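Local coordinates for bifunctional protein PutA (Bradyrhizobium diazoefficiens, PDB 6BSN), which probably oxidises proline to glutamate in two steps, pairing an FAD-dependent proline dehydrogenase with an NAD-dependent glutamate semialdehyde dehydrogenase in one chain, at residues A[237-242]-A[280-285]; A[275-280]-A[307-312]; A[337-342]-A[391-396]. The protein carries 1 engineered substitution. All coordinates share one frame; numbering follows the deposited sequence.

Interaction 1 (A[237-242]-A[280-285]); sequences SVKLSA and DAEEAD. With FDA (dihydroflavine-adenine dinucleotide), chain C.
Two carboxylates of the 280-285 loop, Asp280 and Glu282, reach back to residues 237-241, at and beyond the end of strand 235-238, and are gripped there in different ways. Asp280 is held at both oxygens. Its OD1 is met on the syn side, slightly out of the carboxylate plane, by Ser237 OG at 2.8 Å, while OD2 turns its anti lone pair to Lys239 NZ in a salt bridge of 2.9 Å. The long lysine chain crosses the aspartate obliquely, and its last torsion (chi4 41°) folds the ammonium group back onto OD2. Glu282 instead presents both syn lone pairs to one residue: OE1 takes Ser241 OG at 2.6 Å and OE2 takes Ser241 N at 3.0 Å. A water accepts from Leu240 N and donates to Asp280 O and Glu282 OE2. The backbone adds a bond from Asp280 N to Val238 O (2.8 Å). Between the two acids, Ala281 pairs with the flavin, its N reaching O4 of the dihydroflavin and its O accepting from N3 at 2.8 Å. Arg341 also binds Asp280 OD1 and Ser237 OG. An alanine in place of Asp280 would probably leave the buried charges of Lys239 and Arg341 without their carboxylate and set the lysine end free to turn beside the flavin. Such loops at the carboxyl ends of parallel strands form the flavin site of the proline dehydrogenase barrel. The contact joins neighbouring strands 235-238 and 276-279, with Val238 against Tyr214 of helix 204-223 and Leu240 against Ser290 and Val293 of helix 287-298.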
# COMPACT_ATOMS: atom_id res chain seq x y z
N SER A 237 48.70 -17.25 -25.84
CA SER A 237 48.23 -16.56 -24.64
C SER A 237 48.62 -17.36 -23.41
O SER A 237 48.37 -18.58 -23.37
CB SER A 237 46.72 -16.38 -24.67
OG SER A 237 46.38 -15.04 -24.88
N VAL A 238 49.21 -16.69 -22.41
CA VAL A 238 49.67 -17.33 -21.18
C VAL A 238 49.16 -16.57 -19.97
O VAL A 238 48.92 -15.36 -20.04
CB VAL A 238 51.20 -17.44 -21.13
CG1 VAL A 238 51.70 -18.23 -22.33
CG2 VAL A 238 51.81 -16.08 -21.08
N LYS A 239 49.02 -17.28 -18.85
CA LYS A 239 48.60 -16.71 -17.57
C LYS A 239 49.75 -16.77 -16.57
O LYS A 239 50.35 -17.83 -16.37
CB LYS A 239 47.38 -17.45 -17.01
CG LYS A 239 46.06 -17.04 -17.62
CD LYS A 239 44.92 -17.80 -16.97
CE LYS A 239 43.60 -17.42 -17.63
NZ LYS A 239 43.73 -17.30 -19.11
N LEU A 240 50.05 -15.63 -15.95
CA LEU A 240 51.09 -15.62 -14.91
C LEU A 240 50.76 -16.56 -13.76
O LEU A 240 51.66 -17.15 -13.16
CB LEU A 240 51.30 -14.20 -14.39
CG LEU A 240 51.81 -13.18 -15.41
CD1 LEU A 240 52.18 -11.88 -14.73
CD2 LEU A 240 52.99 -13.74 -16.22
N SER A 241 49.47 -16.70 -13.41
CA SER A 241 49.15 -17.60 -12.30
C SER A 241 49.46 -19.06 -12.62
O SER A 241 49.63 -19.86 -11.69
CB SER A 241 47.68 -17.45 -11.87
OG SER A 241 46.76 -17.99 -12.82
N ALA A 242 49.50 -19.44 -13.90
CA ALA A 242 49.88 -20.80 -14.25
C ALA A 242 51.36 -21.05 -14.03
O ALA A 242 51.77 -22.21 -13.91
CB ALA A 242 49.53 -21.11 -15.71
N ASP A 280 47.85 -12.77 -20.37
CA ASP A 280 46.45 -12.57 -20.03
C ASP A 280 46.31 -11.74 -18.75
O ASP A 280 47.22 -11.67 -17.92
CB ASP A 280 45.76 -13.92 -19.87
CG ASP A 280 45.54 -14.64 -21.22
OD1 ASP A 280 45.79 -14.04 -22.30
OD2 ASP A 280 45.10 -15.81 -21.18
N ALA A 281 45.16 -11.09 -18.61
CA ALA A 281 44.85 -10.34 -17.40
C ALA A 281 43.91 -11.17 -16.53
O ALA A 281 42.96 -11.78 -17.02
CB ALA A 281 44.21 -8.98 -17.71
N GLU A 282 44.20 -11.18 -15.23
CA GLU A 282 43.45 -12.03 -14.32
C GLU A 282 42.76 -11.14 -13.30
O GLU A 282 42.30 -10.04 -13.65
CB GLU A 282 44.39 -13.08 -13.70
CG GLU A 282 45.15 -13.90 -14.79
CD GLU A 282 45.98 -15.03 -14.24
OE1 GLU A 282 45.36 -16.01 -13.75
OE2 GLU A 282 47.24 -14.94 -14.31
N GLU A 283 42.67 -11.57 -12.04
CA GLU A 283 41.85 -10.86 -11.07
C GLU A 283 42.43 -9.47 -10.76
O GLU A 283 43.61 -9.19 -10.98
CB GLU A 283 41.73 -11.66 -9.77
CG GLU A 283 41.05 -13.01 -9.95
CD GLU A 283 42.03 -14.15 -10.31
OE1 GLU A 283 41.62 -15.32 -10.15
OE2 GLU A 283 43.18 -13.91 -10.76
N ALA A 284 41.58 -8.61 -10.22
CA ALA A 284 42.01 -7.23 -9.97
C ALA A 284 43.09 -7.15 -8.90
O ALA A 284 43.97 -6.27 -8.99
CB ALA A 284 40.81 -6.36 -9.60
N ASP A 285 43.07 -8.04 -7.90
CA ASP A 285 44.12 -7.96 -6.88
C ASP A 285 45.48 -8.47 -7.37
O ASP A 285 46.45 -8.42 -6.61
CB ASP A 285 43.71 -8.70 -5.59
CG ASP A 285 43.65 -10.23 -5.77
OD1 ASP A 285 43.85 -10.71 -6.90
OD2 ASP A 285 43.37 -10.95 -4.78
PA FDA C . 29.72 -8.39 -23.96
O1A FDA C . 28.33 -9.08 -23.89
O2A FDA C . 29.88 -7.14 -24.62
O5B FDA C . 30.30 -7.91 -22.68
C5B FDA C . 30.30 -8.79 -21.56
C4B FDA C . 31.18 -8.22 -20.45
O4B FDA C . 30.63 -7.08 -19.85
C3B FDA C . 31.45 -9.13 -19.29
O3B FDA C . 32.40 -10.05 -19.60
C2B FDA C . 31.90 -8.18 -18.25
O2B FDA C . 33.25 -7.89 -18.40
C1B FDA C . 31.07 -6.97 -18.54
N9A FDA C . 29.91 -6.83 -17.67
C8A FDA C . 28.79 -7.64 -17.58
N7A FDA C . 27.98 -7.16 -16.65
C5A FDA C . 28.54 -6.01 -16.08
C6A FDA C . 28.17 -5.12 -15.10
N6A FDA C . 26.92 -5.27 -14.41
N1A FDA C . 28.96 -4.09 -14.78
C2A FDA C . 30.15 -3.90 -15.40
N3A FDA C . 30.54 -4.76 -16.37
C4A FDA C . 29.78 -5.79 -16.73
N1 FDA C . 39.07 -11.46 -20.16
C2 FDA C . 39.99 -11.14 -19.12
O2 FDA C . 39.46 -10.69 -17.93
N3 FDA C . 41.39 -11.30 -19.32
C4 FDA C . 41.86 -11.77 -20.56
O4 FDA C . 43.21 -11.92 -20.78
C4X FDA C . 40.90 -12.09 -21.65
N5 FDA C . 41.38 -12.60 -22.90
C5X FDA C . 40.43 -12.71 -24.00
C6 FDA C . 40.95 -13.05 -25.36
C7 FDA C . 40.03 -13.08 -26.44
C7M FDA C . 40.53 -13.42 -27.82
C8 FDA C . 38.64 -12.80 -26.23
C8M FDA C . 37.63 -12.82 -27.36
C9 FDA C . 38.16 -12.48 -24.94
C9A FDA C . 39.11 -12.44 -23.81
N10 FDA C . 38.60 -12.21 -22.47
C10 FDA C . 39.56 -11.93 -21.44
C1' FDA C . 37.17 -12.26 -22.13
C2' FDA C . 36.55 -10.88 -22.14
O2' FDA C . 37.07 -10.12 -21.10
C3' FDA C . 35.04 -10.95 -22.01
O3' FDA C . 34.79 -11.61 -20.84
C4' FDA C . 34.28 -11.69 -23.12
O4' FDA C . 34.97 -11.61 -24.32
C5' FDA C . 32.89 -11.09 -23.32
O5' FDA C . 32.97 -9.70 -23.55
P FDA C . 32.38 -8.98 -24.87
O1P FDA C . 32.99 -7.62 -25.32
O2P FDA C . 32.47 -10.18 -25.88
O3P FDA C . 30.78 -9.21 -24.62
O HOH W 1 48.30 -13.16 -15.87

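Interaction 2 (A[275-280]-A[307-312]); sequences LNFTVD and DGFGLA. With FDA (dihydroflavine-adenine dinucleotide), chain C.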
# COMPACT_ATOMS: atom_id res chain seq x y z
N LEU A 275 56.65 -14.59 -32.84
CA LEU A 275 55.23 -14.78 -32.53
C LEU A 275 54.67 -13.58 -31.75
O LEU A 275 55.41 -12.80 -31.16
CB LEU A 275 55.03 -16.05 -31.70
CG LEU A 275 55.44 -17.39 -32.34
CD1 LEU A 275 55.05 -18.53 -31.41
CD2 LEU A 275 54.77 -17.58 -33.71
N ASN A 276 53.35 -13.48 -31.74
CA ASN A 276 52.65 -12.61 -30.79
C ASN A 276 52.53 -13.35 -29.45
O ASN A 276 51.91 -14.42 -29.39
CB ASN A 276 51.27 -12.24 -31.35
CG ASN A 276 50.43 -11.36 -30.37
OD1 ASN A 276 49.21 -11.47 -30.34
ND2 ASN A 276 51.09 -10.51 -29.58
N PHE A 277 53.09 -12.77 -28.39
CA PHE A 277 53.14 -13.38 -27.06
C PHE A 277 52.38 -12.50 -26.07
O PHE A 277 52.81 -11.39 -25.76
CB PHE A 277 54.61 -13.58 -26.66
CG PHE A 277 54.79 -14.29 -25.35
CD1 PHE A 277 54.83 -15.68 -25.30
CD2 PHE A 277 54.92 -13.56 -24.17
CE1 PHE A 277 55.00 -16.35 -24.09
CE2 PHE A 277 55.09 -14.22 -22.95
CZ PHE A 277 55.12 -15.62 -22.91
N THR A 278 51.25 -12.99 -25.54
CA THR A 278 50.31 -12.16 -24.79
C THR A 278 50.16 -12.68 -23.37
O THR A 278 49.77 -13.83 -23.16
CB THR A 278 48.92 -12.12 -25.45
OG1 THR A 278 49.02 -11.69 -26.81
CG2 THR A 278 48.02 -11.13 -24.73
N VAL A 279 50.41 -11.81 -22.39
CA VAL A 279 50.10 -12.11 -20.99
C VAL A 279 48.64 -11.76 -20.69
O VAL A 279 48.22 -10.59 -20.73
CB VAL A 279 51.06 -11.36 -20.04
CG1 VAL A 279 50.80 -11.78 -18.60
CG2 VAL A 279 52.53 -11.64 -20.44
N ASP A 280 47.85 -12.77 -20.37
CA ASP A 280 46.45 -12.57 -20.03
C ASP A 280 46.31 -11.74 -18.75
O ASP A 280 47.22 -11.67 -17.92
CB ASP A 280 45.76 -13.92 -19.87
CG ASP A 280 45.54 -14.64 -21.22
OD1 ASP A 280 45.79 -14.04 -22.30
OD2 ASP A 280 45.10 -15.81 -21.18
N ASP A 307 58.49 -7.34 -32.04
CA ASP A 307 57.32 -6.49 -31.85
C ASP A 307 56.09 -7.26 -31.36
O ASP A 307 54.98 -6.72 -31.35
CB ASP A 307 56.96 -5.75 -33.15
CG ASP A 307 58.13 -4.92 -33.72
OD1 ASP A 307 59.05 -4.51 -32.97
OD2 ASP A 307 58.11 -4.63 -34.94
N GLY A 308 56.26 -8.50 -30.90
CA GLY A 308 55.12 -9.31 -30.52
C GLY A 308 54.81 -9.44 -29.04
O GLY A 308 53.81 -10.07 -28.69
N PHE A 309 55.63 -8.88 -28.16
CA PHE A 309 55.36 -8.99 -26.73
C PHE A 309 54.14 -8.16 -26.37
O PHE A 309 53.98 -7.04 -26.87
CB PHE A 309 56.53 -8.52 -25.87
CG PHE A 309 56.33 -8.76 -24.40
CD1 PHE A 309 56.75 -9.94 -23.81
CD2 PHE A 309 55.70 -7.82 -23.60
CE1 PHE A 309 56.55 -10.18 -22.45
CE2 PHE A 309 55.48 -8.06 -22.24
CZ PHE A 309 55.92 -9.24 -21.67
N GLY A 310 53.31 -8.68 -25.47
CA GLY A 310 52.20 -7.85 -25.04
C GLY A 310 51.40 -8.44 -23.90
O GLY A 310 51.77 -9.46 -23.31
N LEU A 311 50.28 -7.78 -23.60
CA LEU A 311 49.45 -8.11 -22.45
C LEU A 311 48.01 -7.72 -22.75
O LEU A 311 47.74 -6.92 -23.65
CB LEU A 311 49.93 -7.39 -21.20
CG LEU A 311 49.45 -5.94 -21.05
CD1 LEU A 311 49.74 -5.45 -19.63
CD2 LEU A 311 50.07 -5.01 -22.08
N ALA A 312 47.08 -8.32 -22.00
CA ALA A 312 45.69 -7.89 -22.04
C ALA A 312 45.41 -6.89 -20.92
O ALA A 312 45.98 -6.98 -19.82
CB ALA A 312 44.71 -9.06 -21.92
PA FDA C . 29.72 -8.39 -23.96
O1A FDA C . 28.33 -9.08 -23.89
O2A FDA C . 29.88 -7.14 -24.62
O5B FDA C . 30.30 -7.91 -22.68
C5B FDA C . 30.30 -8.79 -21.56
C4B FDA C . 31.18 -8.22 -20.45
O4B FDA C . 30.63 -7.08 -19.85
C3B FDA C . 31.45 -9.13 -19.29
O3B FDA C . 32.40 -10.05 -19.60
C2B FDA C . 31.90 -8.18 -18.25
O2B FDA C . 33.25 -7.89 -18.40
C1B FDA C . 31.07 -6.97 -18.54
N9A FDA C . 29.91 -6.83 -17.67
C8A FDA C . 28.79 -7.64 -17.58
N7A FDA C . 27.98 -7.16 -16.65
C5A FDA C . 28.54 -6.01 -16.08
C6A FDA C . 28.17 -5.12 -15.10
N6A FDA C . 26.92 -5.27 -14.41
N1A FDA C . 28.96 -4.09 -14.78
C2A FDA C . 30.15 -3.90 -15.40
N3A FDA C . 30.54 -4.76 -16.37
C4A FDA C . 29.78 -5.79 -16.73
N1 FDA C . 39.07 -11.46 -20.16
C2 FDA C . 39.99 -11.14 -19.12
O2 FDA C . 39.46 -10.69 -17.93
N3 FDA C . 41.39 -11.30 -19.32
C4 FDA C . 41.86 -11.77 -20.56
O4 FDA C . 43.21 -11.92 -20.78
C4X FDA C . 40.90 -12.09 -21.65
N5 FDA C . 41.38 -12.60 -22.90
C5X FDA C . 40.43 -12.71 -24.00
C6 FDA C . 40.95 -13.05 -25.36
C7 FDA C . 40.03 -13.08 -26.44
C7M FDA C . 40.53 -13.42 -27.82
C8 FDA C . 38.64 -12.80 -26.23
C8M FDA C . 37.63 -12.82 -27.36
C9 FDA C . 38.16 -12.48 -24.94
C9A FDA C . 39.11 -12.44 -23.81
N10 FDA C . 38.60 -12.21 -22.47
C10 FDA C . 39.56 -11.93 -21.44
C1' FDA C . 37.17 -12.26 -22.13
C2' FDA C . 36.55 -10.88 -22.14
O2' FDA C . 37.07 -10.12 -21.10
C3' FDA C . 35.04 -10.95 -22.01
O3' FDA C . 34.79 -11.61 -20.84
C4' FDA C . 34.28 -11.69 -23.12
O4' FDA C . 34.97 -11.61 -24.32
C5' FDA C . 32.89 -11.09 -23.32
O5' FDA C . 32.97 -9.70 -23.55
P FDA C . 32.38 -8.98 -24.87
O1P FDA C . 32.99 -7.62 -25.32
O2P FDA C . 32.47 -10.18 -25.88
O3P FDA C . 30.78 -9.21 -24.62
O HOH W 2 47.86 -8.68 -18.79
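Phe277 and Phe309 sit on paired residues of two parallel strands and lean together on the face that also carries Val279 and Leu311. Each ring swings out with CG anti to its backbone N (chi1 -176° and -174°), and they meet at a slant, Phe277 CD2 lying 4.1 Å from Phe309 CD1. Val279 CG2 approaches CZ of the Phe309 ring; Ile294 of helix 287-298 packs on Val279, Phe309 and Leu311, and Ile218 of helix 204-223 on Phe277. Packing is tight at Gly308, where a side chain would run into Leu275 O. Gly308 O accepts twice, from Phe277 N (2.8 Å) and from Asn276 ND2 (2.9 Å), which come from opposite faces of the carbonyl plane; the amide of Asn276 is fixed further by Gln393 at OD1. Gly310 then bonds through both N and O, to Phe277 O and Val279 N. At the other end, beyond the bond from Ala312 N to Val279 O, a water takes part: it lies 2.7 Å from both Val279 O and Ala312 O, and Ala312 CB stands 3.4 Å from O4 of the flavin. Strand 276-279, helix 287-298 and strand 309-314 form a beta-alpha-beta unit, the repeating element of the proline dehydrogenase TIM-type barrel, whose C-terminal strand ends here face the flavin.

Interaction 3 (A[337-342]-A[391-396]); sequences KLMVRL and FPQFAT. With FDA (dihydroflavine-adenine dinucleotide), chain C.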
# COMPACT_ATOMS: atom_id res chain seq x y z
N LYS A 337 58.03 -1.89 -29.47
CA LYS A 337 56.67 -1.98 -29.97
C LYS A 337 55.99 -3.16 -29.28
O LYS A 337 56.60 -4.23 -29.11
CB LYS A 337 56.66 -2.18 -31.48
CG LYS A 337 57.05 -0.96 -32.28
CD LYS A 337 56.95 -1.30 -33.77
CE LYS A 337 56.79 -0.05 -34.62
NZ LYS A 337 55.87 -0.32 -35.75
N LEU A 338 54.74 -2.95 -28.86
CA LEU A 338 53.95 -3.93 -28.12
C LEU A 338 52.61 -4.15 -28.81
O LEU A 338 52.01 -3.24 -29.39
CB LEU A 338 53.69 -3.47 -26.68
CG LEU A 338 54.91 -3.14 -25.83
CD1 LEU A 338 54.43 -2.66 -24.48
CD2 LEU A 338 55.81 -4.36 -25.69
N MET A 339 52.13 -5.38 -28.72
CA MET A 339 50.78 -5.73 -29.12
C MET A 339 49.97 -5.84 -27.84
O MET A 339 50.35 -6.59 -26.93
CB MET A 339 50.79 -7.03 -29.93
CG MET A 339 51.60 -6.85 -31.25
SD MET A 339 51.93 -8.34 -32.23
CE MET A 339 50.33 -8.62 -33.00
N VAL A 340 48.90 -5.05 -27.73
CA VAL A 340 48.17 -4.84 -26.48
C VAL A 340 46.71 -5.18 -26.71
O VAL A 340 46.05 -4.56 -27.55
CB VAL A 340 48.35 -3.40 -25.99
CG1 VAL A 340 47.48 -3.08 -24.76
CG2 VAL A 340 49.81 -3.18 -25.72
N ARG A 341 46.20 -6.16 -25.96
CA ARG A 341 44.84 -6.65 -26.14
C ARG A 341 43.89 -5.96 -25.16
O ARG A 341 44.12 -5.99 -23.95
CB ARG A 341 44.76 -8.16 -25.93
CG ARG A 341 43.33 -8.69 -26.07
CD ARG A 341 43.15 -10.08 -25.44
NE ARG A 341 44.09 -11.02 -26.03
CZ ARG A 341 44.69 -11.98 -25.34
NH1 ARG A 341 44.46 -12.15 -24.04
NH2 ARG A 341 45.54 -12.76 -25.97
N LEU A 342 42.83 -5.36 -25.68
CA LEU A 342 41.80 -4.74 -24.85
C LEU A 342 40.60 -5.68 -24.77
O LEU A 342 40.02 -6.02 -25.81
CB LEU A 342 41.38 -3.37 -25.39
CG LEU A 342 40.50 -2.55 -24.42
CD1 LEU A 342 41.30 -2.08 -23.16
CD2 LEU A 342 39.83 -1.38 -25.16
N PHE A 391 50.27 -1.76 -31.05
CA PHE A 391 49.37 -2.40 -31.99
C PHE A 391 48.18 -2.93 -31.20
O PHE A 391 48.30 -3.96 -30.52
CB PHE A 391 50.09 -3.53 -32.73
CG PHE A 391 49.25 -4.22 -33.77
CD1 PHE A 391 48.46 -5.32 -33.43
CD2 PHE A 391 49.25 -3.78 -35.08
CE1 PHE A 391 47.69 -5.98 -34.41
CE2 PHE A 391 48.48 -4.43 -36.06
CZ PHE A 391 47.69 -5.53 -35.72
N PRO A 392 47.03 -2.26 -31.21
CA PRO A 392 45.93 -2.68 -30.34
C PRO A 392 45.20 -3.86 -30.94
O PRO A 392 45.10 -4.00 -32.16
CB PRO A 392 45.01 -1.44 -30.28
CG PRO A 392 45.77 -0.32 -31.04
CD PRO A 392 46.72 -1.03 -31.95
N GLN A 393 44.67 -4.70 -30.05
CA GLN A 393 43.90 -5.88 -30.42
C GLN A 393 42.60 -5.82 -29.63
O GLN A 393 42.61 -5.89 -28.40
CB GLN A 393 44.68 -7.17 -30.13
CG GLN A 393 46.11 -7.14 -30.69
CD GLN A 393 47.03 -8.20 -30.06
OE1 GLN A 393 47.27 -8.22 -28.84
NE2 GLN A 393 47.53 -9.10 -30.89
N PHE A 394 41.48 -5.65 -30.33
CA PHE A 394 40.19 -5.44 -29.67
C PHE A 394 39.49 -6.78 -29.63
O PHE A 394 38.94 -7.24 -30.63
CB PHE A 394 39.39 -4.35 -30.39
CG PHE A 394 40.12 -3.02 -30.45
CD1 PHE A 394 40.33 -2.29 -29.29
CD2 PHE A 394 40.66 -2.55 -31.65
CE1 PHE A 394 41.03 -1.10 -29.32
CE2 PHE A 394 41.35 -1.36 -31.69
CZ PHE A 394 41.54 -0.63 -30.52
N ALA A 395 39.53 -7.44 -28.46
CA ALA A 395 38.96 -8.77 -28.27
C ALA A 395 37.54 -8.61 -27.73
O ALA A 395 37.33 -8.32 -26.55
CB ALA A 395 39.81 -9.59 -27.32
N THR A 396 36.56 -8.81 -28.61
CA THR A 396 35.15 -8.70 -28.24
C THR A 396 34.31 -9.41 -29.30
O THR A 396 34.69 -9.46 -30.47
CB THR A 396 34.73 -7.23 -28.12
OG1 THR A 396 33.31 -7.15 -27.90
CG2 THR A 396 35.05 -6.50 -29.37
PA FDA C . 29.72 -8.39 -23.96
O1A FDA C . 28.33 -9.08 -23.89
O2A FDA C . 29.88 -7.14 -24.62
O5B FDA C . 30.30 -7.91 -22.68
C5B FDA C . 30.30 -8.79 -21.56
C4B FDA C . 31.18 -8.22 -20.45
O4B FDA C . 30.63 -7.08 -19.85
C3B FDA C . 31.45 -9.13 -19.29
O3B FDA C . 32.40 -10.05 -19.60
C2B FDA C . 31.90 -8.18 -18.25
O2B FDA C . 33.25 -7.89 -18.40
C1B FDA C . 31.07 -6.97 -18.54
N9A FDA C . 29.91 -6.83 -17.67
C8A FDA C . 28.79 -7.64 -17.58
N7A FDA C . 27.98 -7.16 -16.65
C5A FDA C . 28.54 -6.01 -16.08
C6A FDA C . 28.17 -5.12 -15.10
N6A FDA C . 26.92 -5.27 -14.41
N1A FDA C . 28.96 -4.09 -14.78
C2A FDA C . 30.15 -3.90 -15.40
N3A FDA C . 30.54 -4.76 -16.37
C4A FDA C . 29.78 -5.79 -16.73
N1 FDA C . 39.07 -11.46 -20.16
C2 FDA C . 39.99 -11.14 -19.12
O2 FDA C . 39.46 -10.69 -17.93
N3 FDA C . 41.39 -11.30 -19.32
C4 FDA C . 41.86 -11.77 -20.56
O4 FDA C . 43.21 -11.92 -20.78
C4X FDA C . 40.90 -12.09 -21.65
N5 FDA C . 41.38 -12.60 -22.90
C5X FDA C . 40.43 -12.71 -24.00
C6 FDA C . 40.95 -13.05 -25.36
C7 FDA C . 40.03 -13.08 -26.44
C7M FDA C . 40.53 -13.42 -27.82
C8 FDA C . 38.64 -12.80 -26.23
C8M FDA C . 37.63 -12.82 -27.36
C9 FDA C . 38.16 -12.48 -24.94
C9A FDA C . 39.11 -12.44 -23.81
N10 FDA C . 38.60 -12.21 -22.47
C10 FDA C . 39.56 -11.93 -21.44
C1' FDA C . 37.17 -12.26 -22.13
C2' FDA C . 36.55 -10.88 -22.14
O2' FDA C . 37.07 -10.12 -21.10
C3' FDA C . 35.04 -10.95 -22.01
O3' FDA C . 34.79 -11.61 -20.84
C4' FDA C . 34.28 -11.69 -23.12
O4' FDA C . 34.97 -11.61 -24.32
C5' FDA C . 32.89 -11.09 -23.32
O5' FDA C . 32.97 -9.70 -23.55
P FDA C . 32.38 -8.98 -24.87
O1P FDA C . 32.99 -7.62 -25.32
O2P FDA C . 32.47 -10.18 -25.88
O3P FDA C . 30.78 -9.21 -24.62
O HOH W 3 49.31 -9.16 -27.27
O HOH W 4 46.83 -10.61 -27.83
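Arg341 and Ala395 meet beside the flavin, Arg341 CG packing on Ala395 CB at 3.8 Å. In the arginine, chi1 178° sends CG away from the backbone N and the chain bends at chi3, which lays one guanidinium face over C6 of the dihydroflavin, offset toward the rim, with O4 in plane at the guanidinium edge. NH1 is 3.3 Å from flavin N5, and Ala395 CB touches C8 at 3.6 Å. Just past the strand, Thr396 OG1 gives a hydrogen bond of 2.6 Å to phosphate oxygen O1P. One shell out, Gln393 reaches past Met339, and its OE1 accepts from two waters, one joined to Met339 O and the other weakly to Arg341 NH2. Its NE2 is fixed by Asn276. Met339 lies alongside Phe391, its CE 3.8 Å from ring atom CD1. Five backbone bonds between the parallel strands, such as Leu342 N to Gln393 O at 2.8 Å, keep these side chains in register. Arg341 is further held by Asp280, Ser237, Gln418 and Tyr443. With its guanidinium pinned by so many partners, the arginine brings positive charge next to flavin N5 and O4, which would probably help stabilise negative charge on the reduced flavin.

How the interactions relate
From the N terminus, strand 235-238 enters first; interaction 1 closes the loop that carries helix 252-272 and strand 276-279. Interaction 2 opens within that loop at 275-280 and ends beyond it at 307-312, so the two cross, sharing Asp280. Interaction 3 follows in series, closing a longer loop from 337-342 to 391-396 that holds helices 348-357 and 369-385. Leu311 O and Arg341 N, 2.9 Å apart, probably bond, linking interactions 2 and 3 across neighbouring strands, while Val238 N and Thr278 O do likewise for interactions 1 and 2. Together the contacts tie five successive barrel strands, from 235-238 to 390-395, with the flavin at their C-terminal ends.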